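Side-chain contact in putative O-Methyltransferase (PDB 3DR5), which probably transfers methyl groups from S-adenosyl-L-methionine to hydroxyl groups of a substrate that is not known: residues 65-70 / 84-89. Numbering follows the deposited sequence.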
loop_
_atom_site.group_PDB
_atom_site.type_symbol
_atom_site.label_atom_id
_atom_site.label_comp_id
_atom_site.label_asym_id
_atom_site.label_seq_id
_atom_site.Cartn_x
_atom_site.Cartn_y
_atom_site.Cartn_z
ATOM N N PRO A 65 -2.949 -10.276 -18.503
ATOM C CA PRO A 65 -2.251 -10.953 -19.606
ATOM C C PRO A 65 -0.802 -11.248 -19.222
ATOM O O PRO A 65 -0.181 -12.150 -19.764
ATOM C CB PRO A 65 -2.314 -9.945 -20.750
ATOM C CG PRO A 65 -3.542 -9.166 -20.472
ATOM C CD PRO A 65 -3.594 -9.031 -18.963
ATOM N N ALA A 66 -0.261 -10.460 -18.302
ATOM C CA ALA A 66 1.120 -10.645 -17.846
ATOM C C ALA A 66 1.131 -11.113 -16.394
ATOM O O ALA A 66 1.653 -10.436 -15.517
ATOM C CB ALA A 66 1.896 -9.340 -17.966
ATOM N N ALA A 67 0.561 -12.287 -16.144
ATOM C CA ALA A 67 0.484 -12.841 -14.794
ATOM C C ALA A 67 1.833 -13.246 -14.223
ATOM O O ALA A 67 1.990 -13.366 -13.004
ATOM C CB ALA A 67 -0.467 -14.034 -14.779
ATOM N N GLY A 68 2.800 -13.457 -15.110
ATOM C CA GLY A 68 4.119 -13.864 -14.678
ATOM C C GLY A 68 4.856 -12.782 -13.910
ATOM O O GLY A 68 5.439 -13.045 -12.851
ATOM N N LEU A 69 4.841 -11.567 -14.446
ATOM C CA LEU A 69 5.517 -10.456 -13.799
ATOM C C LEU A 69 4.790 -10.144 -12.485
ATOM O O LEU A 69 5.377 -10.192 -11.411
ATOM C CB LEU A 69 5.528 -9.228 -14.723
ATOM C CG LEU A 69 6.068 -7.929 -14.111
ATOM C CD1 LEU A 69 7.549 -8.059 -13.799
ATOM C CD2 LEU A 69 5.832 -6.786 -15.075
ATOM N N VAL A 70 3.506 -9.831 -12.584
ATOM C CA VAL A 70 2.680 -9.529 -11.419
ATOM C C VAL A 70 2.765 -10.619 -10.341
ATOM O O VAL A 70 2.956 -10.312 -9.160
ATOM C CB VAL A 70 1.199 -9.347 -11.843
ATOM C CG1 VAL A 70 0.282 -9.305 -10.611
ATOM C CG2 VAL A 70 1.054 -8.072 -12.647
ATOM N N LEU A 84 -1.266 -18.846 -5.805
ATOM C CA LEU A 84 -1.522 -17.701 -6.663
ATOM C C LEU A 84 -2.351 -18.279 -7.804
ATOM O O LEU A 84 -1.959 -19.259 -8.446
ATOM C CB LEU A 84 -0.229 -17.091 -7.235
ATOM C CG LEU A 84 -0.432 -16.087 -8.387
ATOM C CD1 LEU A 84 -1.125 -14.817 -7.888
ATOM C CD2 LEU A 84 0.927 -15.749 -8.983
ATOM N N THR A 85 -3.515 -17.692 -8.039
ATOM C CA THR A 85 -4.393 -18.137 -9.113
ATOM C C THR A 85 -4.330 -17.082 -10.213
ATOM O O THR A 85 -4.707 -15.928 -10.004
ATOM C CB THR A 85 -5.842 -18.299 -8.613
ATOM O OG1 THR A 85 -5.891 -19.355 -7.646
ATOM C CG2 THR A 85 -6.782 -18.612 -9.764
ATOM N N CYS A 86 -3.840 -17.487 -11.381
ATOM C CA CYS A 86 -3.723 -16.595 -12.528
ATOM C C CYS A 86 -4.858 -16.878 -13.496
ATOM O O CYS A 86 -5.224 -18.029 -13.725
ATOM C CB CYS A 86 -2.388 -16.805 -13.238
ATOM S SG CYS A 86 -0.943 -16.611 -12.173
ATOM N N ILE A 87 -5.411 -15.820 -14.074
ATOM C CA ILE A 87 -6.527 -15.963 -14.999
ATOM C C ILE A 87 -6.382 -15.170 -16.295
ATOM O O ILE A 87 -6.306 -13.934 -16.269
ATOM C CB ILE A 87 -7.854 -15.505 -14.354
ATOM C CG1 ILE A 87 -7.992 -16.089 -12.946
ATOM C CG2 ILE A 87 -9.032 -15.906 -15.244
ATOM C CD1 ILE A 87 -9.313 -15.773 -12.274
ATOM N N ASP A 88 -6.324 -15.887 -17.415
ATOM C CA ASP A 88 -6.266 -15.270 -18.734
ATOM C C ASP A 88 -6.698 -16.325 -19.766
ATOM O O ASP A 88 -6.387 -17.504 -19.625
ATOM C CB ASP A 88 -4.862 -14.740 -19.070
ATOM C CG ASP A 88 -4.857 -13.890 -20.344
ATOM O OD1 ASP A 88 -5.315 -12.731 -20.292
ATOM O OD2 ASP A 88 -4.418 -14.393 -21.398
ATOM N N PRO A 89 -7.440 -15.909 -20.805
ATOM C CA PRO A 89 -7.923 -16.812 -21.862
ATOM C C PRO A 89 -6.920 -17.231 -22.934
ATOM O O PRO A 89 -7.166 -18.179 -23.682
ATOM C CB PRO A 89 -9.091 -16.039 -22.471
ATOM C CG PRO A 89 -8.661 -14.612 -22.341
ATOM C CD PRO A 89 -7.993 -14.549 -20.970
#
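D88 reaches P65 through one branch of its carboxylate, and the side chain can be followed outward atom by atom. CB leaves the backbone toward 65-70, and CG stands anti to the backbone N (chi1 -170°), which carries the carboxylate up to the proline. There D88 CG lies 4.0 Å from P65 CA. D88 OD1 sits almost straight over one face of the proline ring, 3.6 Å from P65 CA and 4.0 Å from P65 CG. No hydrogen bond spans the two segments, so this is van der Waals contact of the oxygen with the ring face, nearest its CA, the two side chains crossing at about a right angle. The other oxygen, OD2, pairs with ND1 of H93 and the backbone N of E90. These bonds would limit the carboxylate's rotation and so help keep OD1 over the ring, which also touches H93.

Deeper in the core, the methyl of A67 packs on C86. A67 CB is 3.7 Å from C86 SG and equally 3.7 Å from C86 CB, evidence that the methyl sits alongside the CB-SG bond and not at the sulfur alone. F101 and F113 also touch C86.

P65 lies in the turn before helix 67-77 and A67 in its first turn; both face the C-terminal end of strand 83-87. With strand 59-63 these form a beta-alpha-beta unit of a Rossmann-like class I methyltransferase sheet (strand order 3-2-1-4-5-7-6). Relatives bind S-adenosyl-L-methionine at the loop after the first strand and an acidic residue after the second; D88 is consistent with that ribose-holding acid.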